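PDB 4UWM: 3,6-diketocamphane 1,6 monooxygenase from Pseudomonas putida, which catalyses the FMNH2- and oxygen-dependent Baeyer-Villiger oxidation of a diketocamphane to a lactone, a step in the degradation of (-)-camphor. Local coordinates for residues F23-I27 / L59-A63; A30-D34 / Q67-F73; H46-E52 / Y112-M118. The contacts are given in a common frame with arbitrary orientation. Residues are numbered along the deposited sequence.

Interaction 1. Residues F23-I27 / L59-A63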
loop_
_atom_site.group_PDB
_atom_site.type_symbol
_atom_site.label_atom_id
_atom_site.label_comp_id
_atom_site.label_asym_id
_atom_site.label_seq_id
_atom_site.Cartn_x
_atom_site.Cartn_y
_atom_site.Cartn_z
ATOM N N PHE A 23 -4.251 0.320 12.751
ATOM C CA PHE A 23 -3.846 -0.745 11.820
ATOM C C PHE A 23 -4.079 -2.129 12.440
ATOM O O PHE A 23 -4.682 -3.011 11.813
ATOM C CB PHE A 23 -2.394 -0.518 11.374
ATOM C CG PHE A 23 -2.047 -1.154 10.044
ATOM C CD1 PHE A 23 -2.563 -0.632 8.861
ATOM C CD2 PHE A 23 -1.182 -2.259 9.980
ATOM C CE1 PHE A 23 -2.225 -1.194 7.631
ATOM C CE2 PHE A 23 -0.848 -2.832 8.764
ATOM C CZ PHE A 23 -1.387 -2.300 7.583
ATOM N N ASP A 24 -3.686 -2.287 13.707
ATOM C CA ASP A 24 -3.930 -3.521 14.467
ATOM C C ASP A 24 -5.424 -3.870 14.561
ATOM O O ASP A 24 -5.823 -5.008 14.283
ATOM C CB ASP A 24 -3.286 -3.410 15.869
ATOM C CG ASP A 24 -3.168 -4.771 16.583
ATOM O OD1 ASP A 24 -2.960 -5.817 15.924
ATOM O OD2 ASP A 24 -3.272 -4.774 17.822
ATOM N N TRP A 25 -6.248 -2.884 14.905
ATOM C CA TRP A 25 -7.695 -3.064 14.964
ATOM C C TRP A 25 -8.299 -3.476 13.601
ATOM O O TRP A 25 -9.165 -4.371 13.522
ATOM C CB TRP A 25 -8.356 -1.782 15.503
ATOM C CG TRP A 25 -9.903 -1.810 15.585
ATOM C CD1 TRP A 25 -10.769 -0.825 15.179
ATOM C CD2 TRP A 25 -10.718 -2.833 16.167
ATOM N NE1 TRP A 25 -12.074 -1.202 15.435
ATOM C CE2 TRP A 25 -12.063 -2.429 16.039
ATOM C CE3 TRP A 25 -10.440 -4.074 16.762
ATOM C CZ2 TRP A 25 -13.141 -3.214 16.513
ATOM C CZ3 TRP A 25 -11.514 -4.861 17.219
ATOM C CH2 TRP A 25 -12.847 -4.420 17.088
ATOM N N GLY A 26 -7.835 -2.831 12.532
ATOM C CA GLY A 26 -8.265 -3.224 11.184
ATOM C C GLY A 26 -7.973 -4.676 10.844
ATOM O O GLY A 26 -8.857 -5.372 10.333
ATOM N N ILE A 27 -6.756 -5.134 11.126
ATOM C CA ILE A 27 -6.361 -6.524 10.830
ATOM C C ILE A 27 -7.173 -7.508 11.702
ATOM O O ILE A 27 -7.719 -8.487 11.183
ATOM C CB ILE A 27 -4.839 -6.772 11.004
ATOM C CG1 ILE A 27 -4.010 -5.943 9.989
ATOM C CG2 ILE A 27 -4.499 -8.273 10.845
ATOM C CD1 ILE A 27 -2.515 -5.891 10.312
ATOM N N LEU A 59 -3.090 -0.683 2.146
ATOM C CA LEU A 59 -2.098 -1.228 3.090
ATOM C C LEU A 59 -2.729 -2.225 4.064
ATOM O O LEU A 59 -2.152 -3.296 4.351
ATOM C CB LEU A 59 -1.372 -0.117 3.879
ATOM C CG LEU A 59 -0.526 0.916 3.132
ATOM C CD1 LEU A 59 0.371 1.695 4.098
ATOM C CD2 LEU A 59 0.326 0.304 2.065
ATOM N N LEU A 60 -3.908 -1.882 4.550
ATOM C CA LEU A 60 -4.613 -2.740 5.491
ATOM C C LEU A 60 -5.119 -3.997 4.780
ATOM O O LEU A 60 -5.001 -5.109 5.298
ATOM C CB LEU A 60 -5.768 -1.968 6.113
ATOM C CG LEU A 60 -6.708 -2.746 7.042
ATOM C CD1 LEU A 60 -5.925 -3.474 8.138
ATOM C CD2 LEU A 60 -7.743 -1.795 7.614
ATOM N N ILE A 61 -5.649 -3.818 3.568
ATOM C CA ILE A 61 -6.102 -4.962 2.757
ATOM C C ILE A 61 -4.945 -5.934 2.518
ATOM O O ILE A 61 -5.078 -7.149 2.725
ATOM C CB ILE A 61 -6.690 -4.505 1.406
ATOM C CG1 ILE A 61 -7.978 -3.701 1.608
ATOM C CG2 ILE A 61 -6.927 -5.721 0.507
ATOM C CD1 ILE A 61 -8.550 -3.009 0.361
ATOM N N ALA A 62 -3.802 -5.397 2.092
ATOM C CA ALA A 62 -2.609 -6.211 1.882
ATOM C C ALA A 62 -2.144 -6.942 3.151
ATOM O O ALA A 62 -1.747 -8.124 3.105
ATOM C CB ALA A 62 -1.475 -5.368 1.302
ATOM N N ALA A 63 -2.188 -6.240 4.282
ATOM C CA ALA A 63 -1.806 -6.843 5.570
ATOM C C ALA A 63 -2.747 -7.959 6.062
ATOM O O ALA A 63 -2.318 -8.847 6.784
ATOM C CB ALA A 63 -1.657 -5.775 6.648
#
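The ring of F23 reaches across the gap between two helices and points its far end, CE1 and CZ, at one turn of helix 57-65, touching L59, L60 and A63. Its CZ is 3.6 Å from A63 CB and its CE1 3.6 Å from L60 CA, while the ring edge meets the backbone oxygen of L59, 3.5 Å from CZ. L60 returns the contact: its CD1 packs 3.5 Å from I27 N and 3.6 Å from I27 CG1, against the surface left bare by G26, where a modelled CB would clash with L60 CD2. I27 CD1 completes the apolar patch, 3.8 Å from A63 CB. The short helical segments cross at -51°, their axes 9.7 Å apart at closest approach, so large side chains fill the space between them. F23 continues to I98 of the second subunit, where L59 meets its own counterpart. The two helices are the first of the TIM barrel, side by side outside its parallel sheet, and L60 packs on I43 of strand 40-43.

Interaction 2. Residues A30-D34 / Q67-F73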
loop_
_atom_site.group_PDB
_atom_site.type_symbol
_atom_site.label_atom_id
_atom_site.label_comp_id
_atom_site.label_asym_id
_atom_site.label_seq_id
_atom_site.Cartn_x
_atom_site.Cartn_y
_atom_site.Cartn_z
ATOM N N ALA A 30 -10.592 -7.704 10.290
ATOM C CA ALA A 30 -10.680 -8.492 9.058
ATOM C C ALA A 30 -10.686 -10.004 9.357
ATOM O O ALA A 30 -11.498 -10.748 8.794
ATOM C CB ALA A 30 -9.518 -8.143 8.127
ATOM N N VAL A 31 -9.775 -10.440 10.224
ATOM C CA VAL A 31 -9.689 -11.854 10.642
ATOM C C VAL A 31 -11.005 -12.335 11.301
ATOM O O VAL A 31 -11.541 -13.380 10.927
ATOM C CB VAL A 31 -8.473 -12.117 11.568
ATOM C CG1 VAL A 31 -8.470 -13.549 12.103
ATOM C CG2 VAL A 31 -7.173 -11.842 10.829
ATOM N N GLN A 32 -11.547 -11.555 12.236
ATOM C CA GLN A 32 -12.751 -11.972 12.962
ATOM C C GLN A 32 -13.949 -12.021 12.011
ATOM O O GLN A 32 -14.751 -12.949 12.089
ATOM C CB GLN A 32 -13.024 -11.051 14.162
ATOM C CG GLN A 32 -14.129 -11.518 15.115
ATOM C CD GLN A 32 -15.540 -11.159 14.652
ATOM O OE1 GLN A 32 -15.760 -10.220 13.870
ATOM N NE2 GLN A 32 -16.514 -11.903 15.150
ATOM N N ALA A 33 -14.066 -11.031 11.113
ATOM C CA ALA A 33 -15.181 -11.005 10.167
ATOM C C ALA A 33 -15.114 -12.219 9.245
ATOM O O ALA A 33 -16.135 -12.871 8.994
ATOM C CB ALA A 33 -15.219 -9.693 9.380
ATOM N N ASP A 34 -13.907 -12.533 8.760
ATOM C CA ASP A 34 -13.683 -13.726 7.958
ATOM C C ASP A 34 -14.118 -14.995 8.732
ATOM O O ASP A 34 -14.800 -15.840 8.160
ATOM C CB ASP A 34 -12.201 -13.819 7.553
ATOM C CG ASP A 34 -11.913 -14.932 6.571
ATOM O OD1 ASP A 34 -12.560 -15.010 5.491
ATOM O OD2 ASP A 34 -10.975 -15.708 6.853
ATOM N N GLN A 67 -4.057 -13.505 5.836
ATOM C CA GLN A 67 -4.553 -13.879 7.166
ATOM C C GLN A 67 -6.019 -14.271 7.125
ATOM O O GLN A 67 -6.618 -14.567 8.153
ATOM C CB GLN A 67 -4.358 -12.735 8.172
ATOM C CG GLN A 67 -2.902 -12.391 8.440
ATOM C CD GLN A 67 -2.717 -11.494 9.644
ATOM O OE1 GLN A 67 -3.295 -11.728 10.712
ATOM N NE2 GLN A 67 -1.889 -10.467 9.487
ATOM N N THR A 68 -6.596 -14.285 5.935
ATOM C CA THR A 68 -8.012 -14.550 5.779
ATOM C C THR A 68 -8.172 -15.516 4.620
ATOM O O THR A 68 -7.258 -15.619 3.775
ATOM C CB THR A 68 -8.801 -13.256 5.482
ATOM O OG1 THR A 68 -8.202 -12.572 4.376
ATOM C CG2 THR A 68 -8.806 -12.306 6.694
ATOM N N LYS A 69 -9.332 -16.181 4.563
ATOM C CA LYS A 69 -9.589 -17.227 3.574
ATOM C C LYS A 69 -10.672 -16.859 2.567
ATOM O O LYS A 69 -10.500 -17.052 1.375
ATOM C CB LYS A 69 -9.955 -18.549 4.273
ATOM C CG LYS A 69 -8.763 -19.426 4.652
ATOM C CD LYS A 69 -8.613 -19.607 6.156
ATOM C CE LYS A 69 -7.692 -18.574 6.786
ATOM N NZ LYS A 69 -7.445 -18.882 8.222
ATOM N N ASN A 70 -11.790 -16.335 3.049
ATOM C CA ASN A 70 -12.937 -16.105 2.189
ATOM C C ASN A 70 -13.391 -14.684 1.981
ATOM O O ASN A 70 -13.966 -14.381 0.944
ATOM C CB ASN A 70 -14.151 -16.897 2.712
ATOM C CG ASN A 70 -13.828 -18.356 2.939
ATOM O OD1 ASN A 70 -13.341 -19.045 2.048
ATOM N ND2 ASN A 70 -14.066 -18.823 4.142
ATOM N N ILE A 71 -13.216 -13.832 2.986
ATOM C CA ILE A 71 -13.774 -12.490 2.927
ATOM C C ILE A 71 -13.184 -11.748 1.715
ATOM O O ILE A 71 -12.028 -11.971 1.359
ATOM C CB ILE A 71 -13.531 -11.734 4.268
ATOM C CG1 ILE A 71 -14.462 -10.530 4.408
ATOM C CG2 ILE A 71 -12.038 -11.436 4.481
ATOM C CD1 ILE A 71 -14.605 -10.049 5.846
ATOM N N LYS A 72 -14.007 -10.918 1.075
ATOM C CA LYS A 72 -13.592 -10.071 -0.032
ATOM C C LYS A 72 -13.308 -8.650 0.492
ATOM O O LYS A 72 -14.010 -8.159 1.377
ATOM C CB LYS A 72 -14.693 -9.995 -1.093
ATOM C CG LYS A 72 -15.129 -11.347 -1.658
ATOM C CD LYS A 72 -16.182 -11.105 -2.725
ATOM C CE LYS A 72 -16.984 -12.350 -3.045
ATOM N NZ LYS A 72 -17.918 -12.013 -4.152
ATOM N N PHE A 73 -12.308 -7.986 -0.081
ATOM C CA PHE A 73 -11.948 -6.620 0.353
ATOM C C PHE A 73 -12.227 -5.583 -0.719
ATOM O O PHE A 73 -12.116 -5.888 -1.899
ATOM C CB PHE A 73 -10.467 -6.553 0.707
ATOM C CG PHE A 73 -10.082 -7.389 1.878
ATOM C CD1 PHE A 73 -10.211 -6.892 3.175
ATOM C CD2 PHE A 73 -9.550 -8.653 1.694
ATOM C CE1 PHE A 73 -9.833 -7.658 4.263
ATOM C CE2 PHE A 73 -9.158 -9.429 2.790
ATOM C CZ PHE A 73 -9.312 -8.934 4.075
HETATM O O HOH W 1 -15.771 -16.828 5.918
#
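A helix C-terminal region is tied here to the turn that leads into the next barrel strand, mainly through one carboxylate. D34, near the end of helix 19-35, accepts three backbone hydrogen bonds from the 67-73 segment: OD2 from K69 N (2.9 Å), and OD1 from both N70 N (2.9 Å) and I71 N (2.8 Å). Successive amides thus converge on a single side chain and fix the path of the turn. Water 1 adds a bridge, donating to D34 O (2.6 Å) and accepting from N70 ND2 (3.2 Å). Beside this polar cluster the contact is apolar: A33 CB packs 3.6 Å from I71 CD1, and A30 CB meets the edge of the F73 ring 3.9 Å from CE1. A30, I71 and F73 also pack on M41 of strand 40-43, and K72 pairs through its backbone with D39 and M41. Such an alpha-to-beta connection, joining helix 57-65 to strand 72-79 beside the preceding helix, belongs to the repeating beta-alpha units of a TIM barrel, on the N-terminal side of its strands.

Interaction 3. Residues H46-E52 / Y112-M118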
loop_
_atom_site.group_PDB
_atom_site.type_symbol
_atom_site.label_atom_id
_atom_site.label_comp_id
_atom_site.label_asym_id
_atom_site.label_seq_id
_atom_site.Cartn_x
_atom_site.Cartn_y
_atom_site.Cartn_z
ATOM N N HIS A 46 -9.181 8.589 3.648
ATOM C CA HIS A 46 -9.206 10.022 3.961
ATOM C C HIS A 46 -7.798 10.446 4.340
ATOM O O HIS A 46 -7.152 9.745 5.114
ATOM C CB HIS A 46 -10.106 10.329 5.162
ATOM C CG HIS A 46 -11.515 9.840 5.029
ATOM N ND1 HIS A 46 -11.863 8.506 5.154
ATOM C CD2 HIS A 46 -12.678 10.519 4.843
ATOM C CE1 HIS A 46 -13.177 8.386 5.024
ATOM N NE2 HIS A 46 -13.688 9.590 4.817
ATOM N N ALA A 47 -7.357 11.598 3.836
ATOM C CA ALA A 47 -6.040 12.166 4.170
ATOM C C ALA A 47 -6.108 13.315 5.175
ATOM O O ALA A 47 -5.082 13.683 5.749
ATOM C CB ALA A 47 -5.329 12.628 2.894
ATOM N N SER A 48 -7.300 13.880 5.407
ATOM C CA SER A 48 -7.397 15.097 6.264
ATOM C C SER A 48 -8.218 14.970 7.550
ATOM O O SER A 48 -8.297 15.943 8.315
ATOM C CB SER A 48 -7.956 16.274 5.437
ATOM O OG SER A 48 -9.282 15.974 5.026
ATOM N N GLN A 49 -8.804 13.795 7.800
ATOM C CA GLN A 49 -9.770 13.597 8.913
ATOM C C GLN A 49 -9.168 12.940 10.150
ATOM O O GLN A 49 -8.190 12.216 10.046
ATOM C CB GLN A 49 -10.962 12.774 8.438
ATOM C CG GLN A 49 -11.853 13.503 7.420
ATOM C CD GLN A 49 -12.585 14.673 8.049
ATOM O OE1 GLN A 49 -12.245 15.824 7.813
ATOM N NE2 GLN A 49 -13.582 14.373 8.883
ATOM N N ILE A 50 -9.793 13.142 11.308
ATOM C CA ILE A 50 -9.287 12.570 12.570
ATOM C C ILE A 50 -9.866 11.203 12.891
ATOM O O ILE A 50 -9.115 10.259 13.114
ATOM C CB ILE A 50 -9.514 13.521 13.784
ATOM C CG1 ILE A 50 -8.811 14.863 13.563
ATOM C CG2 ILE A 50 -9.057 12.867 15.101
ATOM C CD1 ILE A 50 -7.305 14.802 13.599
ATOM N N TRP A 51 -11.193 11.113 12.964
ATOM C CA TRP A 51 -11.860 9.852 13.237
ATOM C C TRP A 51 -11.659 8.866 12.085
ATOM O O TRP A 51 -11.415 7.676 12.323
ATOM C CB TRP A 51 -13.364 10.045 13.472
ATOM C CG TRP A 51 -13.778 10.682 14.782
ATOM C CD1 TRP A 51 -13.814 12.011 15.069
ATOM C CD2 TRP A 51 -14.275 10.001 15.957
ATOM N NE1 TRP A 51 -14.301 12.207 16.351
ATOM C CE2 TRP A 51 -14.588 10.992 16.916
ATOM C CE3 TRP A 51 -14.497 8.662 16.280
ATOM C CZ2 TRP A 51 -15.089 10.679 18.190
ATOM C CZ3 TRP A 51 -15.001 8.344 17.564
ATOM C CH2 TRP A 51 -15.280 9.351 18.493
ATOM N N GLU A 52 -11.758 9.369 10.848
ATOM C CA GLU A 52 -11.625 8.517 9.673
ATOM C C GLU A 52 -10.162 8.622 9.248
ATOM O O GLU A 52 -9.797 9.455 8.428
ATOM C CB GLU A 52 -12.580 8.973 8.563
ATOM C CG GLU A 52 -14.035 9.161 9.023
ATOM C CD GLU A 52 -14.375 10.561 9.530
ATOM O OE1 GLU A 52 -13.468 11.344 9.861
ATOM O OE2 GLU A 52 -15.594 10.874 9.632
ATOM N N TYR A 112 -14.020 15.911 0.812
ATOM C CA TYR A 112 -13.344 16.768 1.786
ATOM C C TYR A 112 -12.396 17.745 1.083
ATOM O O TYR A 112 -11.322 17.347 0.617
ATOM C CB TYR A 112 -12.607 15.919 2.847
ATOM C CG TYR A 112 -13.585 15.146 3.708
ATOM C CD1 TYR A 112 -14.052 13.891 3.321
ATOM C CD2 TYR A 112 -14.096 15.707 4.882
ATOM C CE1 TYR A 112 -14.963 13.198 4.100
ATOM C CE2 TYR A 112 -15.002 15.023 5.669
ATOM C CZ TYR A 112 -15.437 13.779 5.275
ATOM O OH TYR A 112 -16.350 13.101 6.061
ATOM N N PRO A 113 -12.780 19.029 0.996
ATOM C CA PRO A 113 -11.938 20.018 0.303
ATOM C C PRO A 113 -10.522 20.185 0.858
ATOM O O PRO A 113 -9.616 20.540 0.106
ATOM C CB PRO A 113 -12.730 21.331 0.445
ATOM C CG PRO A 113 -13.775 21.066 1.474
ATOM C CD PRO A 113 -14.075 19.602 1.403
ATOM N N GLN A 114 -10.329 19.979 2.165
ATOM C CA GLN A 114 -8.992 20.087 2.760
ATOM C C GLN A 114 -8.052 19.056 2.121
ATOM O O GLN A 114 -6.890 19.339 1.853
ATOM C CB GLN A 114 -9.029 19.882 4.282
ATOM C CG GLN A 114 -9.777 20.954 5.086
ATOM C CD GLN A 114 -9.023 22.271 5.150
ATOM O OE1 GLN A 114 -8.904 22.971 4.154
ATOM N NE2 GLN A 114 -8.506 22.612 6.331
ATOM N N ALA A 115 -8.574 17.855 1.878
ATOM C CA ALA A 115 -7.791 16.789 1.222
ATOM C C ALA A 115 -7.619 17.041 -0.282
ATOM O O ALA A 115 -6.544 16.813 -0.833
ATOM C CB ALA A 115 -8.433 15.430 1.463
ATOM N N SER A 116 -8.684 17.489 -0.951
ATOM C CA SER A 116 -8.595 17.915 -2.362
ATOM C C SER A 116 -7.476 18.942 -2.587
ATOM O O SER A 116 -6.676 18.818 -3.534
ATOM C CB SER A 116 -9.933 18.507 -2.812
ATOM O OG SER A 116 -10.961 17.533 -2.759
ATOM N N TYR A 117 -7.429 19.945 -1.701
ATOM C CA TYR A 117 -6.411 21.000 -1.702
ATOM C C TYR A 117 -4.981 20.400 -1.623
ATOM O O TYR A 117 -4.098 20.809 -2.367
ATOM C CB TYR A 117 -6.635 21.938 -0.514
ATOM C CG TYR A 117 -5.750 23.171 -0.468
ATOM C CD1 TYR A 117 -6.151 24.382 -1.077
ATOM C CD2 TYR A 117 -4.536 23.144 0.202
ATOM C CE1 TYR A 117 -5.338 25.521 -1.020
ATOM C CE2 TYR A 117 -3.706 24.268 0.256
ATOM C CZ TYR A 117 -4.116 25.462 -0.348
ATOM O OH TYR A 117 -3.268 26.566 -0.260
ATOM N N MET A 118 -4.769 19.455 -0.710
ATOM C CA MET A 118 -3.458 18.790 -0.557
ATOM C C MET A 118 -2.974 18.219 -1.886
ATOM O O MET A 118 -1.773 18.259 -2.195
ATOM C CB MET A 118 -3.510 17.658 0.478
ATOM C CG MET A 118 -3.969 18.058 1.864
ATOM S SD MET A 118 -4.209 16.671 3.000
ATOM C CE MET A 118 -4.448 17.556 4.533
HETATM O O HOH W 2 -16.446 10.163 5.377
#
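Y112 and S48 bury the most surface in this contact, followed by A47 and M118, almost level, together joining the loop after strand 40-43 to helix 113-118 and its N-cap residue, Y112. The Y112 ring lies along the loop, with H46 and Q49 both on the same side of its plane. Q49 CG sits over one face, 4.1 Å from the ring centroid and 17° off the normal, a CH-pi contact. H46 offers its ring edge, with CD2 3.6 Å from Y112 CE1 and the two planes inclined at 68°. Water 2 links the polar ends of this aromatic pair, 2.9 Å from H46 NE2 and 3.0 Å from Y112 OH. Q49 is held in place by a hydrogen bond within its own loop, from NE2 to OE1 of E52 (3.2 Å), whose other oxygen, OE2, is hydrogen-bonded to Y284 OH.

Both segments follow barrel strands, 40-43 and 105-108, at the C-terminal end of the sheet, where TIM-barrel enzymes carry their active sites. FMN lies about 6 Å from the side chain of Y112, and the side chains of H46 and E52 are each about 4 Å from those of FMN-binding residues, S44 and H10 respectively.

S48 faces the first helical turn: its OG is 3.7 Å from A115 CB, and its CB is 3.9 Å from Q114 CB. M118 closes over the loop from the next turn, its CE 3.8 Å from S48 CB and its SD 4.2 Å from A47 CB. On the second subunit, P171 packs against M118 and Q114, and the backbone oxygen of E172 accepts a hydrogen bond from Q114 NE2.

The three contacts interleave along the chain: the first segments of interactions 1, 2 and 3 all precede the second segment of any of them. Interactions 1 and 2 share helix 19-35, have centres 11 Å apart and touch through I61 CG2 and F73 CB (3.6 Å); together they pack that helix against helix 57-65 and the turn into strand 72-79. Interaction 3 is separate, with its centre 20 Å from interaction 1 and 28 Å from interaction 2, among the loops near FMN. One barrel thus has its early helices packed outside the sheet and its flavin-side loops joined at the C-terminal strand ends, while interactions 1 and 3 both reach the second subunit of the homodimer.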